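PDB 3KL7: putative metal-dependent hydrolase from Parabacteroides distasonis ATCC 8503, which binds two zinc ions and is probably a hydrolase of the metallo-beta-lactamase superfamily, its substrate not established. Local coordinates for residues 88-98 against 104-112; 201-211 against 226-235. All blocks are in the same frame, centred on the assembly; numbering follows the deposited sequence.

Contact 1: 88-98 against 104-112; sequences EKSDTEIIANE and LGKGKVLKN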
loop_
_atom_site.group_PDB
_atom_site.type_symbol
_atom_site.label_atom_id
_atom_site.label_comp_id
_atom_site.label_asym_id
_atom_site.label_seq_id
_atom_site.Cartn_x
_atom_site.Cartn_y
_atom_site.Cartn_z
ATOM N N GLU A 88 12.350 8.478 -10.934
ATOM C CA GLU A 88 13.583 7.933 -10.334
ATOM C C GLU A 88 14.790 8.867 -10.496
ATOM O O GLU A 88 14.805 9.752 -11.340
ATOM C CB GLU A 88 13.904 6.505 -10.870
ATOM C CG GLU A 88 14.355 6.422 -12.343
ATOM C CD GLU A 88 14.571 4.939 -12.854
ATOM O OE1 GLU A 88 14.531 3.971 -12.035
ATOM O OE2 GLU A 88 14.782 4.769 -14.059
ATOM N N LYS A 89 15.775 8.675 -9.637
ATOM C CA LYS A 89 17.076 9.323 -9.770
ATOM C C LYS A 89 18.127 8.221 -9.661
ATOM O O LYS A 89 17.780 7.055 -9.483
ATOM C CB LYS A 89 17.280 10.425 -8.694
ATOM C CG LYS A 89 17.202 9.941 -7.267
ATOM C CD LYS A 89 17.101 11.116 -6.249
ATOM C CE LYS A 89 16.878 10.581 -4.804
ATOM N NZ LYS A 89 16.382 11.615 -3.885
ATOM N N SER A 90 19.399 8.572 -9.779
ATOM C CA SER A 90 20.426 7.550 -9.908
ATOM C C SER A 90 20.554 6.677 -8.656
ATOM O O SER A 90 20.885 5.504 -8.758
ATOM C CB SER A 90 21.785 8.167 -10.297
ATOM O OG SER A 90 22.212 9.132 -9.352
ATOM N N ASP A 91 20.271 7.240 -7.485
ATOM C CA ASP A 91 20.410 6.481 -6.220
ATOM C C ASP A 91 19.057 5.987 -5.618
ATOM O O ASP A 91 19.002 5.588 -4.456
ATOM C CB ASP A 91 21.241 7.284 -5.172
ATOM C CG ASP A 91 20.593 8.622 -4.787
ATOM O OD1 ASP A 91 19.572 8.991 -5.389
ATOM O OD2 ASP A 91 21.117 9.304 -3.872
ATOM N N THR A 92 17.992 6.000 -6.427
ATOM C CA THR A 92 16.715 5.446 -6.015
ATOM C C THR A 92 16.836 3.932 -5.769
ATOM O O THR A 92 17.415 3.247 -6.544
ATOM C CB THR A 92 15.635 5.649 -7.100
ATOM O OG1 THR A 92 15.374 7.037 -7.274
ATOM C CG2 THR A 92 14.349 4.947 -6.715
ATOM N N GLU A 93 16.282 3.445 -4.665
ATOM C CA GLU A 93 16.214 1.992 -4.422
ATOM C C GLU A 93 14.795 1.513 -4.674
ATOM O O GLU A 93 13.843 1.995 -4.047
ATOM C CB GLU A 93 16.639 1.636 -2.978
ATOM C CG GLU A 93 16.671 0.083 -2.680
ATOM C CD GLU A 93 17.867 -0.639 -3.334
ATOM O OE1 GLU A 93 18.964 -0.663 -2.719
ATOM O OE2 GLU A 93 17.703 -1.192 -4.460
ATOM N N ILE A 94 14.655 0.566 -5.602
ATOM C CA ILE A 94 13.354 -0.045 -5.903
ATOM C C ILE A 94 13.228 -1.332 -5.065
ATOM O O ILE A 94 14.117 -2.174 -5.100
ATOM C CB ILE A 94 13.246 -0.387 -7.412
ATOM C CG1 ILE A 94 13.375 0.897 -8.248
ATOM C CG2 ILE A 94 11.914 -1.117 -7.722
ATOM C CD1 ILE A 94 13.469 0.662 -9.759
ATOM N N ILE A 95 12.145 -1.452 -4.286
ATOM C CA ILE A 95 11.862 -2.677 -3.502
ATOM C C ILE A 95 10.568 -3.303 -4.053
ATOM O O ILE A 95 9.541 -2.637 -4.104
ATOM C CB ILE A 95 11.675 -2.375 -1.949
ATOM C CG1 ILE A 95 13.010 -1.952 -1.299
ATOM C CG2 ILE A 95 11.210 -3.635 -1.207
ATOM C CD1 ILE A 95 13.531 -0.599 -1.741
ATOM N N ALA A 96 10.619 -4.574 -4.470
ATOM C CA ALA A 96 9.486 -5.172 -5.218
ATOM C C ALA A 96 9.337 -6.676 -4.964
ATOM O O ALA A 96 10.229 -7.311 -4.412
ATOM C CB ALA A 96 9.663 -4.913 -6.720
ATOM N N ASN A 97 8.194 -7.236 -5.359
ATOM C CA ASN A 97 8.037 -8.676 -5.357
ATOM C C ASN A 97 8.858 -9.232 -6.499
ATOM O O ASN A 97 9.271 -8.499 -7.370
ATOM C CB ASN A 97 6.548 -9.093 -5.462
ATOM C CG ASN A 97 5.933 -8.773 -6.822
ATOM O OD1 ASN A 97 6.261 -7.760 -7.439
ATOM N ND2 ASN A 97 5.016 -9.655 -7.297
ATOM N N GLU A 98 9.097 -10.527 -6.487
ATOM C CA GLU A 98 10.017 -11.129 -7.426
ATOM C C GLU A 98 9.604 -10.920 -8.902
ATOM O O GLU A 98 10.421 -10.526 -9.728
ATOM C CB GLU A 98 10.186 -12.603 -7.115
ATOM C CG GLU A 98 10.934 -13.376 -8.206
ATOM C CD GLU A 98 11.367 -14.769 -7.768
ATOM O OE1 GLU A 98 10.941 -15.230 -6.701
ATOM O OE2 GLU A 98 12.146 -15.402 -8.506
ATOM N N LEU A 104 11.226 -5.587 -14.425
ATOM C CA LEU A 104 11.942 -4.321 -14.447
ATOM C C LEU A 104 13.366 -4.509 -14.826
ATOM O O LEU A 104 13.925 -3.694 -15.535
ATOM C CB LEU A 104 11.874 -3.621 -13.074
ATOM C CG LEU A 104 10.620 -2.788 -12.831
ATOM C CD1 LEU A 104 10.583 -2.309 -11.388
ATOM C CD2 LEU A 104 10.536 -1.600 -13.837
ATOM N N GLY A 105 13.968 -5.584 -14.338
ATOM C CA GLY A 105 15.387 -5.859 -14.595
ATOM C C GLY A 105 16.291 -5.152 -13.592
ATOM O O GLY A 105 17.499 -5.072 -13.783
ATOM N N LYS A 106 15.695 -4.632 -12.521
ATOM C CA LYS A 106 16.454 -3.967 -11.467
ATOM C C LYS A 106 15.624 -3.910 -10.204
ATOM O O LYS A 106 14.419 -4.138 -10.233
ATOM C CB LYS A 106 16.868 -2.542 -11.904
ATOM C CG LYS A 106 15.694 -1.564 -12.101
ATOM C CD LYS A 106 16.119 -0.261 -12.904
ATOM C CE LYS A 106 14.912 0.715 -13.077
ATOM N NZ LYS A 106 15.146 1.763 -14.107
ATOM N N GLY A 107 16.273 -3.617 -9.095
ATOM C CA GLY A 107 15.591 -3.498 -7.833
ATOM C C GLY A 107 15.826 -4.688 -6.922
ATOM O O GLY A 107 16.367 -5.711 -7.341
ATOM N N LYS A 108 15.399 -4.531 -5.663
ATOM C CA LYS A 108 15.539 -5.555 -4.626
ATOM C C LYS A 108 14.242 -6.373 -4.504
ATOM O O LYS A 108 13.155 -5.824 -4.551
ATOM C CB LYS A 108 15.857 -4.874 -3.299
ATOM C CG LYS A 108 16.019 -5.802 -2.162
ATOM C CD LYS A 108 16.044 -5.048 -0.814
ATOM C CE LYS A 108 17.283 -4.231 -0.646
ATOM N NZ LYS A 108 17.460 -3.870 0.733
ATOM N N VAL A 109 14.388 -7.691 -4.356
ATOM C CA VAL A 109 13.251 -8.613 -4.260
ATOM C C VAL A 109 12.930 -8.927 -2.795
ATOM O O VAL A 109 13.801 -9.345 -2.054
ATOM C CB VAL A 109 13.578 -9.985 -4.961
ATOM C CG1 VAL A 109 12.531 -11.023 -4.627
ATOM C CG2 VAL A 109 13.715 -9.808 -6.433
ATOM N N LEU A 110 11.678 -8.725 -2.389
ATOM C CA LEU A 110 11.213 -9.206 -1.100
ATOM C C LEU A 110 10.158 -10.261 -1.336
ATOM O O LEU A 110 9.316 -10.099 -2.197
ATOM C CB LEU A 110 10.614 -8.062 -0.242
ATOM C CG LEU A 110 11.507 -6.895 0.171
ATOM C CD1 LEU A 110 10.868 -6.137 1.329
ATOM C CD2 LEU A 110 12.832 -7.367 0.560
ATOM N N LYS A 111 10.237 -11.358 -0.580
ATOM C CA LYS A 111 9.192 -12.391 -0.569
ATOM C C LYS A 111 8.361 -12.256 0.717
ATOM O O LYS A 111 8.766 -11.537 1.687
ATOM C CB LYS A 111 9.819 -13.793 -0.623
ATOM C CG LYS A 111 10.674 -14.066 -1.879
ATOM N N ASN A 112 7.219 -12.936 0.746
ATOM C CA ASN A 112 6.365 -12.962 1.940
ATOM C C ASN A 112 7.157 -13.418 3.158
ATOM O O ASN A 112 7.870 -14.383 3.097
ATOM C CB ASN A 112 5.160 -13.885 1.722
ATOM C CG ASN A 112 4.146 -13.323 0.680
ATOM O OD1 ASN A 112 3.145 -13.957 0.397
ATOM N ND2 ASN A 112 4.427 -12.127 0.125
HETATM O O HOH W 1 8.296 -12.013 -4.064
#

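Contact 2: 201-211 against 226-235; sequences SPKILYPYHYG and GIDVRIRELQ. With ZN (zinc ion), chain D.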
loop_
_atom_site.group_PDB
_atom_site.type_symbol
_atom_site.label_atom_id
_atom_site.label_comp_id
_atom_site.label_asym_id
_atom_site.label_seq_id
_atom_site.Cartn_x
_atom_site.Cartn_y
_atom_site.Cartn_z
ATOM N N SER A 201 -7.522 -4.463 13.709
ATOM C CA SER A 201 -7.866 -3.188 14.360
ATOM C C SER A 201 -6.871 -2.079 14.154
ATOM O O SER A 201 -6.271 -1.596 15.127
ATOM C CB SER A 201 -8.045 -3.401 15.861
ATOM O OG SER A 201 -9.214 -4.129 16.122
ATOM N N PRO A 202 -6.681 -1.652 12.905
ATOM C CA PRO A 202 -5.835 -0.502 12.716
ATOM C C PRO A 202 -6.492 0.735 13.317
ATOM O O PRO A 202 -7.725 0.824 13.364
ATOM C CB PRO A 202 -5.725 -0.386 11.206
ATOM C CG PRO A 202 -6.930 -1.071 10.682
ATOM C CD PRO A 202 -7.216 -2.164 11.643
ATOM N N LYS A 203 -5.684 1.668 13.800
ATOM C CA LYS A 203 -6.205 2.853 14.359
ATOM C C LYS A 203 -6.860 3.701 13.265
ATOM O O LYS A 203 -7.926 4.247 13.464
ATOM C CB LYS A 203 -5.114 3.613 15.071
ATOM C CG LYS A 203 -4.614 2.904 16.341
ATOM C CD LYS A 203 -3.275 3.413 16.760
ATOM C CE LYS A 203 -2.874 2.885 18.122
ATOM N NZ LYS A 203 -1.399 3.074 18.339
ATOM N N ILE A 204 -6.217 3.780 12.108
ATOM C CA ILE A 204 -6.722 4.573 10.989
ATOM C C ILE A 204 -6.797 3.713 9.758
ATOM O O ILE A 204 -5.862 2.996 9.461
ATOM C CB ILE A 204 -5.811 5.790 10.731
ATOM C CG1 ILE A 204 -5.983 6.795 11.870
ATOM C CG2 ILE A 204 -6.140 6.438 9.368
ATOM C CD1 ILE A 204 -4.811 7.637 12.112
ATOM N N LEU A 205 -7.934 3.768 9.044
ATOM C CA LEU A 205 -8.129 2.923 7.854
ATOM C C LEU A 205 -8.481 3.762 6.657
ATOM O O LEU A 205 -9.505 4.431 6.649
ATOM C CB LEU A 205 -9.248 1.867 8.095
ATOM C CG LEU A 205 -9.671 1.001 6.842
ATOM C CD1 LEU A 205 -8.563 0.078 6.441
ATOM C CD2 LEU A 205 -10.957 0.189 7.101
ATOM N N TYR A 206 -7.632 3.715 5.636
ATOM C CA TYR A 206 -7.939 4.329 4.348
ATOM C C TYR A 206 -8.337 3.240 3.343
ATOM O O TYR A 206 -7.463 2.519 2.828
ATOM C CB TYR A 206 -6.706 5.052 3.769
ATOM C CG TYR A 206 -6.272 6.319 4.500
ATOM C CD1 TYR A 206 -6.844 7.535 4.208
ATOM C CD2 TYR A 206 -5.260 6.284 5.457
ATOM C CE1 TYR A 206 -6.445 8.688 4.862
ATOM C CE2 TYR A 206 -4.854 7.428 6.108
ATOM C CZ TYR A 206 -5.450 8.628 5.807
ATOM O OH TYR A 206 -5.050 9.775 6.455
ATOM N N PRO A 207 -9.640 3.118 3.039
ATOM C CA PRO A 207 -9.939 2.297 1.892
ATOM C C PRO A 207 -9.258 2.853 0.640
ATOM O O PRO A 207 -9.299 4.064 0.395
ATOM C CB PRO A 207 -11.465 2.418 1.762
ATOM C CG PRO A 207 -11.838 3.551 2.576
ATOM C CD PRO A 207 -10.850 3.645 3.658
ATOM N N TYR A 208 -8.637 1.988 -0.146
ATOM C CA TYR A 208 -8.067 2.430 -1.394
ATOM C C TYR A 208 -8.270 1.402 -2.500
ATOM O O TYR A 208 -8.890 0.337 -2.276
ATOM C CB TYR A 208 -6.594 2.862 -1.193
ATOM C CG TYR A 208 -5.500 1.783 -1.267
ATOM C CD1 TYR A 208 -5.760 0.437 -0.974
ATOM C CD2 TYR A 208 -4.205 2.138 -1.574
ATOM C CE1 TYR A 208 -4.767 -0.509 -1.037
ATOM C CE2 TYR A 208 -3.197 1.203 -1.635
ATOM C CZ TYR A 208 -3.473 -0.121 -1.370
ATOM O OH TYR A 208 -2.446 -1.057 -1.440
ATOM N N HIS A 209 -7.819 1.726 -3.705
ATOM C CA HIS A 209 -7.972 0.813 -4.824
ATOM C C HIS A 209 -9.456 0.384 -4.887
ATOM O O HIS A 209 -9.760 -0.800 -5.077
ATOM C CB HIS A 209 -7.032 -0.425 -4.599
ATOM C CG HIS A 209 -6.864 -1.324 -5.802
ATOM N ND1 HIS A 209 -7.711 -2.378 -6.069
ATOM C CD2 HIS A 209 -5.908 -1.360 -6.766
ATOM C CE1 HIS A 209 -7.303 -3.006 -7.166
ATOM N NE2 HIS A 209 -6.214 -2.410 -7.607
ATOM N N TYR A 210 -10.382 1.357 -4.745
ATOM C CA TYR A 210 -11.821 1.002 -4.620
ATOM C C TYR A 210 -12.716 1.239 -5.833
ATOM O O TYR A 210 -13.927 1.009 -5.766
ATOM C CB TYR A 210 -12.454 1.571 -3.330
ATOM C CG TYR A 210 -12.550 3.106 -3.201
ATOM C CD1 TYR A 210 -13.615 3.800 -3.738
ATOM C CD2 TYR A 210 -11.618 3.815 -2.484
ATOM C CE1 TYR A 210 -13.729 5.158 -3.595
ATOM C CE2 TYR A 210 -11.716 5.180 -2.342
ATOM C CZ TYR A 210 -12.777 5.845 -2.895
ATOM O OH TYR A 210 -12.893 7.216 -2.747
ATOM N N GLY A 211 -12.129 1.661 -6.937
ATOM C CA GLY A 211 -12.880 1.841 -8.196
ATOM C C GLY A 211 -14.209 2.548 -8.020
ATOM O O GLY A 211 -14.276 3.602 -7.411
ATOM N N GLY A 226 -14.240 1.601 16.495
ATOM C CA GLY A 226 -13.174 2.427 17.037
ATOM C C GLY A 226 -12.095 2.729 15.999
ATOM O O GLY A 226 -11.091 3.345 16.318
ATOM N N ILE A 227 -12.319 2.302 14.747
ATOM C CA ILE A 227 -11.378 2.541 13.659
ATOM C C ILE A 227 -11.798 3.806 12.887
ATOM O O ILE A 227 -12.952 3.945 12.503
ATOM C CB ILE A 227 -11.368 1.355 12.650
ATOM C CG1 ILE A 227 -11.010 0.056 13.333
ATOM C CG2 ILE A 227 -10.387 1.633 11.478
ATOM C CD1 ILE A 227 -11.110 -1.146 12.404
ATOM N N ASP A 228 -10.861 4.719 12.658
ATOM C CA ASP A 228 -11.161 5.925 11.887
ATOM C C ASP A 228 -11.056 5.598 10.394
ATOM O O ASP A 228 -9.971 5.501 9.844
ATOM C CB ASP A 228 -10.224 7.066 12.268
ATOM C CG ASP A 228 -10.507 8.365 11.475
ATOM O OD1 ASP A 228 -11.614 8.488 10.851
ATOM O OD2 ASP A 228 -9.616 9.264 11.476
ATOM N N VAL A 229 -12.197 5.403 9.762
ATOM C CA VAL A 229 -12.246 5.120 8.334
ATOM C C VAL A 229 -12.228 6.457 7.630
ATOM O O VAL A 229 -13.122 7.248 7.836
ATOM C CB VAL A 229 -13.545 4.341 7.958
ATOM C CG1 VAL A 229 -13.551 3.977 6.489
ATOM C CG2 VAL A 229 -13.694 3.081 8.842
ATOM N N ARG A 230 -11.187 6.716 6.824
ATOM C CA ARG A 230 -11.038 8.007 6.126
ATOM C C ARG A 230 -11.187 7.808 4.646
ATOM O O ARG A 230 -10.420 7.062 4.038
ATOM C CB ARG A 230 -9.670 8.622 6.410
ATOM C CG ARG A 230 -9.394 8.867 7.900
ATOM C CD ARG A 230 -8.037 9.499 8.124
ATOM N NE ARG A 230 -7.826 9.831 9.526
ATOM C CZ ARG A 230 -6.815 10.584 9.979
ATOM N NH1 ARG A 230 -5.915 11.086 9.135
ATOM N NH2 ARG A 230 -6.708 10.839 11.273
ATOM N N ILE A 231 -12.172 8.460 4.060
ATOM C CA ILE A 231 -12.418 8.338 2.621
ATOM C C ILE A 231 -11.639 9.410 1.835
ATOM O O ILE A 231 -11.796 10.615 2.057
ATOM C CB ILE A 231 -13.939 8.447 2.281
ATOM C CG1 ILE A 231 -14.738 7.468 3.133
ATOM C CG2 ILE A 231 -14.189 8.165 0.804
ATOM C CD1 ILE A 231 -14.260 6.065 3.031
ATOM N N ARG A 232 -10.797 8.942 0.926
ATOM C CA ARG A 232 -10.015 9.801 0.061
ATOM C C ARG A 232 -10.257 9.400 -1.390
ATOM O O ARG A 232 -10.890 8.399 -1.653
ATOM C CB ARG A 232 -8.539 9.677 0.420
ATOM C CG ARG A 232 -8.219 10.111 1.866
ATOM C CD ARG A 232 -8.447 11.603 2.083
ATOM N NE ARG A 232 -8.093 12.043 3.434
ATOM C CZ ARG A 232 -8.926 12.019 4.492
ATOM N NH1 ARG A 232 -10.177 11.579 4.378
ATOM N NH2 ARG A 232 -8.501 12.423 5.656
ATOM N N GLU A 233 -9.765 10.198 -2.328
ATOM C CA GLU A 233 -9.999 9.921 -3.749
ATOM C C GLU A 233 -9.030 8.859 -4.244
ATOM O O GLU A 233 -8.073 9.155 -4.967
ATOM C CB GLU A 233 -9.894 11.198 -4.589
ATOM C CG GLU A 233 -10.955 12.264 -4.247
ATOM C CD GLU A 233 -12.389 11.731 -4.340
ATOM O OE1 GLU A 233 -12.920 11.629 -5.472
ATOM O OE2 GLU A 233 -12.982 11.426 -3.276
ATOM N N LEU A 234 -9.294 7.617 -3.845
ATOM C CA LEU A 234 -8.407 6.508 -4.134
ATOM C C LEU A 234 -9.144 5.383 -4.869
ATOM O O LEU A 234 -8.943 4.190 -4.583
ATOM C CB LEU A 234 -7.771 5.975 -2.833
ATOM C CG LEU A 234 -6.719 6.894 -2.203
ATOM C CD1 LEU A 234 -6.453 6.527 -0.749
ATOM C CD2 LEU A 234 -5.442 6.888 -3.012
ATOM N N GLN A 235 -9.981 5.759 -5.821
ATOM C CA GLN A 235 -10.658 4.759 -6.663
ATOM C C GLN A 235 -9.671 4.122 -7.651
ATOM O O GLN A 235 -8.881 4.808 -8.294
ATOM C CB GLN A 235 -11.879 5.351 -7.385
ATOM C CG GLN A 235 -11.729 6.735 -7.868
ATOM C CD GLN A 235 -11.947 7.779 -6.791
ATOM O OE1 GLN A 235 -11.002 8.457 -6.375
ATOM N NE2 GLN A 235 -13.176 7.920 -6.340
ATOM O OXT GLN A 235 -9.612 2.888 -7.785
HETATM ZN ZN ZN D . -4.887 -3.695 -8.732
HETATM O O HOH W 2 -9.585 6.527 1.573
HETATM O O HOH W 3 -4.091 -4.956 -10.170
#

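Contact 1: 88-98 against 104-112
A beta-alpha-beta unit closes where strand 93-96 meets the edge strand 108-109, the helix 98-104 joining the two. I95 pairs with K108 and A96 with V109, and three backbone bonds fix the parallel register. K108 N gives to I94 O, A96 N to K108 O at 2.8 Å, and L110 N to A96 O; the first is almost straight, 175° at the hydrogen. Beyond these, a water bridges E98 N and L110 O. On the face carrying I95, with CG1 beside the backbone N (chi1 -69°), I95 CG2 stands anti to that N and meets L110 CG at 3.6 Å, and both side chains rest on I124 of strand 123-128. Where the strands begin, I94 CD1 lies 3.6 Å from K106 CE, and I94 CG2 reaches L104 CD1 at 4.1 Å; I84 of helix 81-87 touches I94 and L104. The extended chain of K106 carries NZ past I94 to E88, which comes from the opposite direction. K106 NZ sits 3.1 Å from E88 OE1 and 3.0 Å from E88 OE2, on the syn lone pair of each, a forked salt bridge. Such a parallel crossover at a sheet edge is typical of the alpha-beta/beta-alpha sandwich of metallo-beta-lactamases.

Contact 2: 201-211 against 226-235
Backbone bonds set the parallel register of 204-208 against 228-229. D228 N gives to K203 O, L205 N to D228 O at 2.8 Å with an angle of 179° at the hydrogen, and R230 N to L205 O. Beyond R230 the pairing gives way to a water that donates to P207 O and R230 O and accepts from R232 N. The C-terminal residues run on alongside 208-211: Y210 N gives to L234 O, and G211 N to OXT of Q235 at 2.9 Å, an oxygen also hydrogen-bonded to H37 ND1.

Two polar side chains, D228 and Y206, meet R230. R230 NE holds D228 OD2 at 2.7 Å in a salt bridge; OD2 lies in the guanidinium plane, whereas NE stands above the carboxylate plane. R230 NH1 gives to Y206 OH at 3.1 Å. D20 accepts from Y206 OH and pairs with R232. Farther along, near the C-terminus, Y210, its CG between the backbone N and the carbonyl carbon (chi1 65°), donates its OH to R232 O at 2.6 Å.

I204 CD1 lies over one face of the R230 guanidinium. Y206 CE1 lies over one face of the R232 guanidinium, the Y206 ring and that guanidinium 85° apart.

Apolar contacts complete the interface: L205 CB on I227 CG2, P207 CG on I231 CD1 at 3.5 Å, and Y208 CB on L234 CD1.

H209 directs NE2 to a zinc ion at 2.2 Å, a site shared with D77, H78 and D162. A histidine ligand just past a strand end is characteristic of the metallo-beta-lactamase fold.

Contacts 1 and 2 follow one another along the chain and lie on opposite sides of its centre, their own centres 27 Å apart and their nearest atoms about 12 Å apart, without touching. Each joins the last two parallel strands of a different seven-stranded mixed sheet, so each closes one outer edge of the sandwich. The zinc site relates them unequally. Contact 2 supplies a ligand directly through H209, whereas contact 1 approaches from the second shell: the N97 side chain is about 4 Å from that of H73, a ligand of the other zinc, and about 9 Å from a bound zinc ion.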